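Local coordinates for protein kynurenine formamidase (Bacillus anthracis, PDB 4CO9) that catalyses the zinc-dependent hydrolysis of N-formyl-L-kynurenine to L-kynurenine and formate, the second step of the kynurenine pathway of tryptophan degradation, at residues K69-D74 and P193-D198; Q76-P81 and I142-V147; G80-I85 and Y187-L192; I9-P14 and V204-R209. All blocks are in the same frame, centred on the assembly; numbering follows the deposited sequence.

Contact 1. Residues K69-D74 and P193-D198; sequences KVLDLD and PLALSD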
loop_
_atom_site.group_PDB
_atom_site.type_symbol
_atom_site.label_atom_id
_atom_site.label_comp_id
_atom_site.label_asym_id
_atom_site.label_seq_id
_atom_site.Cartn_x
_atom_site.Cartn_y
_atom_site.Cartn_z
ATOM N N LYS C 69 -3.560 15.847 -5.328
ATOM C CA LYS C 69 -2.449 14.905 -5.215
ATOM C C LYS C 69 -2.901 13.736 -4.350
ATOM O O LYS C 69 -3.940 13.804 -3.698
ATOM C CB LYS C 69 -1.240 15.552 -4.551
ATOM C CG LYS C 69 -0.829 16.910 -5.107
ATOM C CD LYS C 69 -0.328 16.817 -6.532
ATOM C CE LYS C 69 0.646 17.938 -6.874
ATOM N NZ LYS C 69 -0.009 19.265 -6.868
ATOM N N VAL C 70 -2.101 12.672 -4.325
ATOM C CA VAL C 70 -2.507 11.429 -3.682
ATOM C C VAL C 70 -2.952 11.611 -2.231
ATOM O O VAL C 70 -3.984 11.076 -1.839
ATOM C CB VAL C 70 -1.393 10.364 -3.756
ATOM C CG1 VAL C 70 -1.638 9.242 -2.754
ATOM C CG2 VAL C 70 -1.313 9.804 -5.159
ATOM N N LEU C 71 -2.175 12.325 -1.435
ATOM C CA LEU C 71 -2.471 12.426 -0.020
ATOM C C LEU C 71 -3.774 13.199 0.245
ATOM O O LEU C 71 -4.381 13.033 1.303
ATOM C CB LEU C 71 -1.303 13.054 0.743
ATOM C CG LEU C 71 -1.372 13.088 2.274
ATOM C CD1 LEU C 71 -1.617 11.710 2.870
ATOM C CD2 LEU C 71 -0.100 13.684 2.848
ATOM N N ASP C 72 -4.204 14.015 -0.717
ATOM C CA ASP C 72 -5.478 14.749 -0.616
ATOM C C ASP C 72 -6.682 13.828 -0.828
ATOM O O ASP C 72 -7.818 14.221 -0.558
ATOM C CB ASP C 72 -5.568 15.862 -1.675
ATOM C CG ASP C 72 -4.419 16.862 -1.623
ATOM O OD1 ASP C 72 -3.963 17.181 -0.513
ATOM O OD2 ASP C 72 -3.967 17.330 -2.719
ATOM N N LEU C 73 -6.461 12.630 -1.354
ATOM C CA LEU C 73 -7.567 11.736 -1.653
ATOM C C LEU C 73 -8.150 11.098 -0.383
ATOM O O LEU C 73 -7.426 10.734 0.549
ATOM C CB LEU C 73 -7.140 10.647 -2.635
ATOM C CG LEU C 73 -6.638 11.130 -3.999
ATOM C CD1 LEU C 73 -5.978 9.977 -4.743
ATOM C CD2 LEU C 73 -7.769 11.709 -4.823
ATOM N N ASP C 74 -9.466 10.946 -0.389
ATOM C CA ASP C 74 -10.206 10.406 0.745
ATOM C C ASP C 74 -9.980 8.892 0.875
ATOM O O ASP C 74 -10.393 8.117 0.016
ATOM C CB ASP C 74 -11.681 10.732 0.526
ATOM C CG ASP C 74 -12.575 10.223 1.621
ATOM O OD1 ASP C 74 -12.078 9.657 2.607
ATOM O OD2 ASP C 74 -13.801 10.402 1.473
ATOM N N PRO C 193 -3.886 3.948 -1.410
ATOM C CA PRO C 193 -2.652 4.602 -1.862
ATOM C C PRO C 193 -1.693 4.836 -0.712
ATOM O O PRO C 193 -2.125 5.018 0.433
ATOM C CB PRO C 193 -3.117 5.949 -2.411
ATOM C CG PRO C 193 -4.499 6.163 -1.915
ATOM C CD PRO C 193 -5.050 4.852 -1.420
ATOM N N LEU C 194 -0.404 4.839 -1.024
ATOM C CA LEU C 194 0.596 5.297 -0.090
ATOM C C LEU C 194 0.356 6.774 0.206
ATOM O O LEU C 194 -0.278 7.478 -0.582
ATOM C CB LEU C 194 1.996 5.080 -0.672
ATOM C CG LEU C 194 2.385 3.621 -0.972
ATOM C CD1 LEU C 194 3.789 3.584 -1.558
ATOM C CD2 LEU C 194 2.328 2.770 0.286
ATOM N N ALA C 195 0.860 7.246 1.343
ATOM C CA ALA C 195 0.601 8.611 1.788
ATOM C C ALA C 195 1.491 9.635 1.065
ATOM O O ALA C 195 2.216 10.378 1.694
ATOM C CB ALA C 195 0.790 8.703 3.294
ATOM N N LEU C 196 1.404 9.677 -0.265
ATOM C CA LEU C 196 2.321 10.478 -1.068
ATOM C C LEU C 196 1.824 11.905 -1.206
ATOM O O LEU C 196 0.831 12.142 -1.882
ATOM C CB LEU C 196 2.488 9.850 -2.448
ATOM C CG LEU C 196 3.244 8.529 -2.447
ATOM C CD1 LEU C 196 2.923 7.699 -3.680
ATOM C CD2 LEU C 196 4.734 8.791 -2.346
ATOM N N SER C 197 2.500 12.838 -0.546
ATOM C CA SER C 197 2.064 14.236 -0.499
ATOM C C SER C 197 1.862 14.851 -1.868
ATOM O O SER C 197 0.920 15.600 -2.075
ATOM C CB SER C 197 3.076 15.091 0.282
ATOM O OG SER C 197 3.254 14.627 1.611
ATOM N N ASP C 198 2.763 14.551 -2.800
ATOM C CA ASP C 198 2.860 15.330 -4.026
ATOM C C ASP C 198 2.609 14.542 -5.295
ATOM O O ASP C 198 2.777 15.073 -6.385
ATOM C CB ASP C 198 4.244 15.975 -4.097
ATOM C CG ASP C 198 4.539 16.841 -2.890
ATOM O OD1 ASP C 198 3.694 17.656 -2.538
ATOM O OD2 ASP C 198 5.605 16.687 -2.278
HETATM O O HOH W 1 -0.730 16.845 -0.429
#

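Contact 2. Residues Q76-P81 and I142-V147; sequences QVYVGP and IRLIGV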
loop_
_atom_site.group_PDB
_atom_site.type_symbol
_atom_site.label_atom_id
_atom_site.label_comp_id
_atom_site.label_asym_id
_atom_site.label_seq_id
_atom_site.Cartn_x
_atom_site.Cartn_y
_atom_site.Cartn_z
ATOM N N GLN C 76 -11.460 6.680 2.632
ATOM C CA GLN C 76 -12.701 5.872 2.736
ATOM C C GLN C 76 -13.093 5.297 1.394
ATOM O O GLN C 76 -13.735 4.269 1.347
ATOM C CB GLN C 76 -13.833 6.750 3.360
ATOM C CG GLN C 76 -13.503 7.665 4.590
ATOM C CD GLN C 76 -12.816 6.954 5.742
ATOM O OE1 GLN C 76 -13.150 5.813 6.083
ATOM N NE2 GLN C 76 -11.845 7.627 6.338
ATOM N N VAL C 77 -12.734 5.991 0.318
ATOM C CA VAL C 77 -13.065 5.554 -1.020
ATOM C C VAL C 77 -12.441 4.204 -1.361
ATOM O O VAL C 77 -13.043 3.383 -2.073
ATOM C CB VAL C 77 -12.598 6.601 -2.054
ATOM C CG1 VAL C 77 -12.727 6.064 -3.473
ATOM C CG2 VAL C 77 -13.417 7.875 -1.925
ATOM N N TYR C 78 -11.257 3.959 -0.812
ATOM C CA TYR C 78 -10.450 2.813 -1.218
ATOM C C TYR C 78 -10.590 1.575 -0.321
ATOM O O TYR C 78 -9.855 0.609 -0.507
ATOM C CB TYR C 78 -8.984 3.240 -1.302
ATOM C CG TYR C 78 -8.758 4.332 -2.300
ATOM C CD1 TYR C 78 -8.579 4.035 -3.646
ATOM C CD2 TYR C 78 -8.772 5.668 -1.922
ATOM C CE1 TYR C 78 -8.388 5.042 -4.588
ATOM C CE2 TYR C 78 -8.589 6.682 -2.851
ATOM C CZ TYR C 78 -8.392 6.360 -4.189
ATOM O OH TYR C 78 -8.206 7.358 -5.129
ATOM N N VAL C 79 -11.511 1.611 0.652
ATOM C CA VAL C 79 -11.796 0.457 1.488
ATOM C C VAL C 79 -13.304 0.299 1.620
ATOM O O VAL C 79 -13.983 1.222 2.065
ATOM C CB VAL C 79 -11.208 0.615 2.906
ATOM C CG1 VAL C 79 -11.429 -0.660 3.717
ATOM C CG2 VAL C 79 -9.717 0.936 2.843
ATOM N N GLY C 80 -13.815 -0.884 1.305
ATOM C CA GLY C 80 -15.223 -1.171 1.553
ATOM C C GLY C 80 -15.857 -2.067 0.512
ATOM O O GLY C 80 -15.162 -2.602 -0.359
ATOM N N PRO C 81 -17.189 -2.251 0.610
ATOM C CA PRO C 81 -17.920 -3.144 -0.276
ATOM C C PRO C 81 -17.667 -2.822 -1.733
ATOM O O PRO C 81 -17.607 -1.648 -2.108
ATOM C CB PRO C 81 -19.389 -2.879 0.096
ATOM C CG PRO C 81 -19.327 -2.489 1.527
ATOM C CD PRO C 81 -18.069 -1.670 1.645
ATOM N N ILE C 142 -21.653 5.263 -7.063
ATOM C CA ILE C 142 -20.375 4.581 -7.205
ATOM C C ILE C 142 -19.241 5.597 -7.102
ATOM O O ILE C 142 -19.246 6.599 -7.799
ATOM C CB ILE C 142 -20.328 3.772 -8.514
ATOM C CG1 ILE C 142 -21.254 2.560 -8.361
ATOM C CG2 ILE C 142 -18.907 3.334 -8.846
ATOM C CD1 ILE C 142 -21.601 1.855 -9.636
ATOM N N ARG C 143 -18.280 5.311 -6.221
ATOM C CA ARG C 143 -17.179 6.218 -5.915
ATOM C C ARG C 143 -15.827 5.749 -6.447
ATOM O O ARG C 143 -14.866 6.514 -6.445
ATOM C CB ARG C 143 -17.059 6.403 -4.409
ATOM C CG ARG C 143 -18.320 6.879 -3.711
ATOM C CD ARG C 143 -18.123 6.805 -2.208
ATOM N NE ARG C 143 -17.375 7.964 -1.715
ATOM C CZ ARG C 143 -16.746 8.026 -0.545
ATOM N NH1 ARG C 143 -16.753 6.985 0.270
ATOM N NH2 ARG C 143 -16.099 9.133 -0.192
ATOM N N LEU C 144 -15.745 4.502 -6.878
ATOM C CA LEU C 144 -14.498 3.955 -7.389
ATOM C C LEU C 144 -14.785 2.951 -8.484
ATOM O O LEU C 144 -15.655 2.096 -8.352
ATOM C CB LEU C 144 -13.712 3.285 -6.258
ATOM C CG LEU C 144 -12.473 2.475 -6.651
ATOM C CD1 LEU C 144 -11.249 3.313 -6.971
ATOM C CD2 LEU C 144 -12.118 1.478 -5.566
ATOM N N ILE C 145 -14.019 3.064 -9.563
ATOM C CA ILE C 145 -14.055 2.127 -10.663
ATOM C C ILE C 145 -12.663 1.533 -10.816
ATOM O O ILE C 145 -11.649 2.254 -10.771
ATOM C CB ILE C 145 -14.560 2.798 -11.968
ATOM C CG1 ILE C 145 -14.878 1.761 -13.036
ATOM C CG2 ILE C 145 -13.553 3.786 -12.542
ATOM C CD1 ILE C 145 -16.220 1.110 -12.857
ATOM N N GLY C 146 -12.623 0.208 -10.965
ATOM C CA GLY C 146 -11.374 -0.507 -11.176
ATOM C C GLY C 146 -11.443 -1.308 -12.453
ATOM O O GLY C 146 -12.507 -1.837 -12.787
ATOM N N VAL C 147 -10.326 -1.377 -13.170
ATOM C CA VAL C 147 -10.219 -2.156 -14.389
ATOM C C VAL C 147 -8.989 -3.066 -14.381
ATOM O O VAL C 147 -7.969 -2.740 -13.757
ATOM C CB VAL C 147 -10.195 -1.255 -15.648
ATOM C CG1 VAL C 147 -11.525 -0.546 -15.798
ATOM C CG2 VAL C 147 -9.053 -0.252 -15.601
#

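Contact 3. Residues G80-I85 and Y187-L192; sequences GPTRII and YELIAL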
loop_
_atom_site.group_PDB
_atom_site.type_symbol
_atom_site.label_atom_id
_atom_site.label_comp_id
_atom_site.label_asym_id
_atom_site.label_seq_id
_atom_site.Cartn_x
_atom_site.Cartn_y
_atom_site.Cartn_z
ATOM N N GLY C 80 -13.815 -0.884 1.305
ATOM C CA GLY C 80 -15.223 -1.171 1.553
ATOM C C GLY C 80 -15.857 -2.067 0.512
ATOM O O GLY C 80 -15.162 -2.602 -0.359
ATOM N N PRO C 81 -17.189 -2.251 0.610
ATOM C CA PRO C 81 -17.920 -3.144 -0.276
ATOM C C PRO C 81 -17.667 -2.822 -1.733
ATOM O O PRO C 81 -17.607 -1.648 -2.108
ATOM C CB PRO C 81 -19.389 -2.879 0.096
ATOM C CG PRO C 81 -19.327 -2.489 1.527
ATOM C CD PRO C 81 -18.069 -1.670 1.645
ATOM N N THR C 82 -17.501 -3.868 -2.526
ATOM C CA THR C 82 -17.243 -3.743 -3.950
ATOM C C THR C 82 -17.986 -4.835 -4.674
ATOM O O THR C 82 -18.201 -5.919 -4.135
ATOM C CB THR C 82 -15.745 -3.849 -4.399
ATOM O OG1 THR C 82 -15.600 -3.393 -5.754
ATOM C CG2 THR C 82 -15.239 -5.271 -4.382
ATOM N N ARG C 83 -18.413 -4.525 -5.891
ATOM C CA ARG C 83 -19.016 -5.501 -6.762
ATOM C C ARG C 83 -18.084 -5.745 -7.935
ATOM O O ARG C 83 -17.500 -4.807 -8.463
ATOM C CB ARG C 83 -20.370 -5.001 -7.270
ATOM C CG ARG C 83 -20.922 -5.950 -8.306
ATOM C CD ARG C 83 -21.880 -7.017 -7.808
ATOM N NE ARG C 83 -22.845 -6.567 -6.804
ATOM C CZ ARG C 83 -24.042 -6.067 -7.085
ATOM N NH1 ARG C 83 -24.443 -5.932 -8.344
ATOM N NH2 ARG C 83 -24.853 -5.713 -6.095
ATOM N N ILE C 84 -17.960 -7.003 -8.343
ATOM C CA ILE C 84 -17.165 -7.375 -9.501
ATOM C C ILE C 84 -18.057 -7.967 -10.595
ATOM O O ILE C 84 -18.873 -8.853 -10.321
ATOM C CB ILE C 84 -16.091 -8.399 -9.114
ATOM C CG1 ILE C 84 -15.244 -7.829 -7.961
ATOM C CG2 ILE C 84 -15.242 -8.774 -10.315
ATOM C CD1 ILE C 84 -14.075 -8.694 -7.561
ATOM N N ILE C 85 -17.899 -7.464 -11.817
ATOM C CA ILE C 85 -18.702 -7.895 -12.956
ATOM C C ILE C 85 -17.830 -8.188 -14.145
ATOM O O ILE C 85 -16.707 -7.682 -14.259
ATOM C CB ILE C 85 -19.783 -6.861 -13.372
ATOM C CG1 ILE C 85 -19.159 -5.549 -13.820
ATOM C CG2 ILE C 85 -20.774 -6.641 -12.230
ATOM C CD1 ILE C 85 -20.153 -4.545 -14.374
ATOM N N TYR C 187 -17.750 -8.350 -2.622
ATOM C CA TYR C 187 -16.572 -8.502 -1.814
ATOM C C TYR C 187 -16.384 -7.253 -0.988
ATOM O O TYR C 187 -17.061 -6.241 -1.200
ATOM C CB TYR C 187 -15.346 -8.661 -2.708
ATOM C CG TYR C 187 -15.337 -9.877 -3.583
ATOM C CD1 TYR C 187 -16.035 -9.899 -4.794
ATOM C CD2 TYR C 187 -14.597 -10.997 -3.233
ATOM C CE1 TYR C 187 -15.998 -11.013 -5.610
ATOM C CE2 TYR C 187 -14.564 -12.115 -4.032
ATOM C CZ TYR C 187 -15.255 -12.120 -5.220
ATOM O OH TYR C 187 -15.221 -13.250 -5.997
ATOM N N GLU C 188 -15.455 -7.327 -0.048
ATOM C CA GLU C 188 -14.869 -6.140 0.543
ATOM C C GLU C 188 -13.540 -5.915 -0.162
ATOM O O GLU C 188 -12.799 -6.865 -0.394
ATOM C CB GLU C 188 -14.690 -6.322 2.050
ATOM C CG GLU C 188 -16.016 -6.282 2.810
ATOM C CD GLU C 188 -16.433 -4.886 3.212
ATOM O OE1 GLU C 188 -15.798 -3.934 2.760
ATOM O OE2 GLU C 188 -17.433 -4.727 3.939
ATOM N N LEU C 189 -13.279 -4.671 -0.558
ATOM C CA LEU C 189 -12.043 -4.300 -1.268
ATOM C C LEU C 189 -11.162 -3.467 -0.350
ATOM O O LEU C 189 -11.659 -2.660 0.428
ATOM C CB LEU C 189 -12.361 -3.456 -2.508
ATOM C CG LEU C 189 -11.205 -2.816 -3.294
ATOM C CD1 LEU C 189 -10.298 -3.854 -3.936
ATOM C CD2 LEU C 189 -11.762 -1.883 -4.366
ATOM N N ILE C 190 -9.856 -3.684 -0.451
ATOM C CA ILE C 190 -8.856 -2.761 0.083
ATOM C C ILE C 190 -7.891 -2.440 -1.054
ATOM O O ILE C 190 -7.328 -3.346 -1.676
ATOM C CB ILE C 190 -8.054 -3.377 1.238
ATOM C CG1 ILE C 190 -8.993 -3.808 2.382
ATOM C CG2 ILE C 190 -7.015 -2.382 1.749
ATOM C CD1 ILE C 190 -8.319 -4.688 3.410
ATOM N N ALA C 191 -7.680 -1.154 -1.310
ATOM C CA ALA C 191 -6.741 -0.729 -2.349
ATOM C C ALA C 191 -6.180 0.661 -2.054
ATOM O O ALA C 191 -6.429 1.616 -2.783
ATOM C CB ALA C 191 -7.416 -0.769 -3.706
ATOM N N LEU C 192 -5.423 0.764 -0.964
ATOM C CA LEU C 192 -5.070 2.059 -0.394
ATOM C C LEU C 192 -3.824 2.663 -1.027
ATOM O O LEU C 192 -2.803 1.986 -1.138
ATOM C CB LEU C 192 -4.829 1.924 1.114
ATOM C CG LEU C 192 -6.078 1.810 1.990
ATOM C CD1 LEU C 192 -5.736 1.121 3.297
ATOM C CD2 LEU C 192 -6.674 3.184 2.246
#

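Contact 4. Residues I9-P14 and V204-R209; sequences IDISQP and VRAVIR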
loop_
_atom_site.group_PDB
_atom_site.type_symbol
_atom_site.label_atom_id
_atom_site.label_comp_id
_atom_site.label_asym_id
_atom_site.label_seq_id
_atom_site.Cartn_x
_atom_site.Cartn_y
_atom_site.Cartn_z
ATOM N N ILE C 9 -8.019 -12.181 -0.651
ATOM C CA ILE C 9 -7.475 -12.671 -1.908
ATOM C C ILE C 9 -6.689 -11.556 -2.591
ATOM O O ILE C 9 -7.206 -10.468 -2.787
ATOM C CB ILE C 9 -8.598 -13.112 -2.861
ATOM C CG1 ILE C 9 -9.432 -14.223 -2.205
ATOM C CG2 ILE C 9 -8.048 -13.611 -4.195
ATOM C CD1 ILE C 9 -10.792 -14.390 -2.868
ATOM N N ASP C 10 -5.456 -11.857 -2.985
ATOM C CA ASP C 10 -4.598 -10.904 -3.692
ATOM C C ASP C 10 -5.106 -10.686 -5.115
ATOM O O ASP C 10 -5.278 -11.652 -5.871
ATOM C CB ASP C 10 -3.168 -11.457 -3.713
ATOM C CG ASP C 10 -2.121 -10.437 -4.127
ATOM O OD1 ASP C 10 -2.458 -9.255 -4.372
ATOM O OD2 ASP C 10 -0.930 -10.827 -4.195
ATOM N N ILE C 11 -5.364 -9.432 -5.482
ATOM C CA ILE C 11 -5.694 -9.097 -6.871
ATOM C C ILE C 11 -4.714 -8.068 -7.447
ATOM O O ILE C 11 -5.076 -7.268 -8.316
ATOM C CB ILE C 11 -7.164 -8.641 -7.032
ATOM C CG1 ILE C 11 -7.489 -7.428 -6.158
ATOM C CG2 ILE C 11 -8.086 -9.799 -6.698
ATOM C CD1 ILE C 11 -8.723 -6.676 -6.609
ATOM N N SER C 12 -3.479 -8.108 -6.952
ATOM C CA SER C 12 -2.424 -7.211 -7.396
ATOM C C SER C 12 -1.432 -7.927 -8.317
ATOM O O SER C 12 -1.217 -9.128 -8.197
ATOM C CB SER C 12 -1.658 -6.659 -6.200
ATOM O OG SER C 12 -2.525 -6.042 -5.265
ATOM N N GLN C 13 -0.841 -7.170 -9.238
ATOM C CA GLN C 13 0.221 -7.685 -10.097
ATOM C C GLN C 13 1.556 -7.745 -9.343
ATOM O O GLN C 13 1.934 -6.783 -8.694
ATOM C CB GLN C 13 0.370 -6.804 -11.336
ATOM C CG GLN C 13 -0.819 -6.835 -12.278
ATOM C CD GLN C 13 -0.619 -6.036 -13.541
ATOM O OE1 GLN C 13 0.261 -5.187 -13.627
ATOM N NE2 GLN C 13 -1.442 -6.308 -14.548
ATOM N N PRO C 14 2.289 -8.864 -9.458
ATOM C CA PRO C 14 3.588 -8.911 -8.805
ATOM C C PRO C 14 4.524 -7.852 -9.369
ATOM O O PRO C 14 4.600 -7.684 -10.594
ATOM C CB PRO C 14 4.108 -10.317 -9.128
ATOM C CG PRO C 14 2.890 -11.123 -9.374
ATOM C CD PRO C 14 1.908 -10.174 -10.029
ATOM N N VAL C 204 -0.561 0.283 -5.213
ATOM C CA VAL C 204 -1.350 -0.198 -4.089
ATOM C C VAL C 204 -1.275 -1.708 -4.027
ATOM O O VAL C 204 -0.921 -2.371 -5.016
ATOM C CB VAL C 204 -2.836 0.209 -4.202
ATOM C CG1 VAL C 204 -2.977 1.714 -4.345
ATOM C CG2 VAL C 204 -3.527 -0.514 -5.352
ATOM N N ARG C 205 -1.578 -2.252 -2.851
ATOM C CA ARG C 205 -1.835 -3.676 -2.735
ATOM C C ARG C 205 -3.338 -3.825 -2.676
ATOM O O ARG C 205 -3.961 -3.531 -1.651
ATOM C CB ARG C 205 -1.195 -4.275 -1.491
ATOM C CG ARG C 205 -1.265 -5.802 -1.447
ATOM C CD ARG C 205 -0.376 -6.400 -2.515
ATOM N NE ARG C 205 -0.326 -7.857 -2.508
ATOM C CZ ARG C 205 0.440 -8.596 -1.711
ATOM N NH1 ARG C 205 1.213 -8.046 -0.780
ATOM N NH2 ARG C 205 0.406 -9.908 -1.828
ATOM N N ALA C 206 -3.922 -4.211 -3.799
ATOM C CA ALA C 206 -5.340 -4.455 -3.865
ATOM C C ALA C 206 -5.627 -5.891 -3.472
ATOM O O ALA C 206 -5.042 -6.830 -4.029
ATOM C CB ALA C 206 -5.873 -4.159 -5.258
ATOM N N VAL C 207 -6.519 -6.048 -2.496
ATOM C CA VAL C 207 -7.005 -7.351 -2.068
ATOM C C VAL C 207 -8.517 -7.304 -1.883
ATOM O O VAL C 207 -9.090 -6.241 -1.643
ATOM C CB VAL C 207 -6.355 -7.805 -0.736
ATOM C CG1 VAL C 207 -4.847 -7.871 -0.864
ATOM C CG2 VAL C 207 -6.737 -6.874 0.409
ATOM N N ILE C 208 -9.149 -8.477 -1.931
ATOM C CA ILE C 208 -10.596 -8.595 -1.725
ATOM C C ILE C 208 -10.951 -9.803 -0.860
ATOM O O ILE C 208 -10.231 -10.804 -0.857
ATOM C CB ILE C 208 -11.373 -8.711 -3.067
ATOM C CG1 ILE C 208 -10.875 -9.901 -3.908
ATOM C CG2 ILE C 208 -11.273 -7.406 -3.834
ATOM C CD1 ILE C 208 -11.657 -10.139 -5.192
ATOM N N ARG C 209 -12.064 -9.686 -0.141
ATOM C CA ARG C 209 -12.590 -10.763 0.668
ATOM C C ARG C 209 -14.074 -10.945 0.337
ATOM O O ARG C 209 -14.833 -9.974 0.372
ATOM C CB ARG C 209 -12.443 -10.403 2.138
ATOM C CG ARG C 209 -12.913 -11.468 3.097
ATOM C CD ARG C 209 -12.543 -11.121 4.524
ATOM N NE ARG C 209 -13.239 -9.950 5.009
ATOM C CZ ARG C 209 -13.067 -9.431 6.220
ATOM N NH1 ARG C 209 -12.188 -9.959 7.065
ATOM N NH2 ARG C 209 -13.761 -8.367 6.585
#

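Contact 1. Residues K69-D74 and P193-D198
The flat groups that Lys69, Val70 and Leu71 meet across this contact are peptide carbonyls of 193-198 rather than rings. Leu196 O takes a weak hydrogen bond from Leu71 N (3.0 Å, bent to 130° at the hydrogen) and also meets CB of Val70. Leu194 O lies against Val70 CG1 at 3.1 Å, a close approach for a methyl. Ser197 O touches Lys69 CB at 3.3 Å and accepts from a water at 2.6 Å; the same water donates to Asp72 OD1. The other carboxylate oxygen, Asp72 OD2, is met on its anti side by Lys69 N, 30° out of the carboxylate plane, which links the 3-10 turn 70-72 to the residue before it.

Aliphatic branches fill in between the carbonyls. Val70 CG1 stands anti to the backbone N (chi1 163°) and reaches Pro193 CB at 3.6 Å. The Leu71 fork divides: CD1 rests on CB of Ala195, the central residue of an inverse gamma turn, at 3.9 Å, and CD2 on Ser197 OG, whose hydrogen-bond partner is Asn16 of the second subunit. Val70 lies about 8 Å from both the zinc ligand Asp58 and His62, the inferred proton donor or acceptor, measured between side chains. With one weak direct bond and one water bridge, the contact depends largely on shape, and it joins a loop near the zinc site to a segment at the dimer interface.

Contact 2. Residues Q76-P81 and I142-V147
Arg143 NH2, which lies 3.4 Å from Val77 CG2, is held by a salt bridge to Asp74 OD2, just before the segment 76-81. The Val77 methyl sits over one face of the guanidinium, 3.4 Å above its plane and offset toward the rim, so an aliphatic group covers one face of the cation while NH2 is also paired with Asp74. A bend at chi3 (81°) places NE. Arg143 and Leu144 were each modelled in two conformers, and the account describes one of each.

The other methyl of Val77, CG1, stands anti to the backbone N (chi1 171°) and touches Leu144 CB at 4.1 Å. Leu144 begins strand 144-147, an inner strand of the mixed sheet, flanked by 108-112 and 172-175; the cyclase family has a swivelling beta/beta/alpha fold. The 3-10 turn that includes Gln76 and Val77 therefore packs against the start of an inner strand.

Farther along, Tyr78 CE1 meets Leu144 CD1 at 4.1 Å, the two side chains crossing at about a right angle. Within its own segment, Val77 CG1 also lies over the centre of the Tyr78 ring, 4.2 Å above the plane. The phenol oxygen is bonded to ND1 of His172, while Arg108 NE donates to Val77 O.

Contact 3. Residues G80-I85 and Y187-L192
Four backbone hydrogen bonds pair Gly80 with Leu189 and Thr82 with Tyr187. Gly80 N gives to Leu189 O at 2.9 Å, and Leu189 N returns a bond of 2.8 Å to Gly80 O. Thr82 N reaches Tyr187 O at 2.8 Å, and Tyr187 N answers to Thr82 O at 2.9 Å. Between these two hydrogen-bonded pairs lies the non-hydrogen-bonded pair Pro81 and Glu188, where Pro81 CA makes a C-H...O contact of 3.3 Å with Tyr187 O.

This antiparallel ladder joins strands 81-86 and 185-190, neighbours in the large mixed sheet. The N-to-C directions of 81-85 and 187-190 are 109° apart, far from the 180° of straight antiparallel strands. The chain turns a corner at Gly80, whose backbone angles would press a CB onto the preceding carbonyl oxygen.

Apolar contacts gather on the face of Thr82, Tyr187 and Leu189. In the conformer described, Thr82 CG2 touches Tyr187 CB at 3.8 Å and Leu189 CB at 3.9 Å. Ile84 crosses Tyr187 at about a right angle; its CG1, anti to the carbonyl carbon (chi1 -55°), carries CD1 to within 3.6 Å of Tyr187 CE1. Ile208 of the next strand packs against Ile84, Tyr187 and Leu189, while the phenol of Tyr187 bonds to Ala183 O.

Contact 4. Residues I9-P14 and V204-R209
Asp10 and Arg205 form a two-pronged, side-on salt bridge: NH2 of Arg205 gives to Asp10 OD2 at 2.9 Å and NE to OD1 at 3.2 Å. The acid lies near the guanidinium plane, but both nitrogens approach from above the carboxylate plane, the two groups being turned 59° apart. Ser12 OG also lies at the guanidinium edge, and it donates to Ala206 O at 2.9 Å. That carbonyl takes a second bond, from Ile11 N at 3.0 Å, on the opposite face of its plane.

An Asx turn positions the acid: Ser12 N donates to Asp10 OD1 from the carboxylate face opposite Arg205 NE. Beyond it, strand 9-10 pairs antiparallel with 207-210, Ile9 N meeting Ile208 O at 2.6 Å and Ile208 N meeting Ile9 O. Next to the turn, Ile11 CG1, in the crowded position between N and carbonyl carbon (chi1 58°), lies 3.8 Å from Ala206 CB. Ile11 CD1 touches Ile208 CG2 at 3.8 Å.

Arg205 NH1 continues to Pro193 O of the second subunit. One cation thus serves both a turn at the sheet edge and the dimer interface, and the nearby positive charge would be expected to favour an ionised Asp10.

In the fold
Along the chain the contacts are nested: contact 4 joins near-terminal segments and encloses contact 1, which in turn encloses contacts 2 and 3. The last two share Gly80 and Pro81, with centres about 6 Å apart. The large mixed sheet unites three of them: strands 9-10, 207-210, 185-190 and 81-86 are consecutive in it, so the ladders of contacts 4 and 3, centres about 10 Å apart, are separated by the pairing of 207-210 with 185-190, and contact 2 reaches 144-147 farther in. Contact 1 belongs to loops near the zinc site, its centre about 20 Å from that of contact 3. All four touch the second subunit, so sheet edge and loops both contribute to the dimer interface.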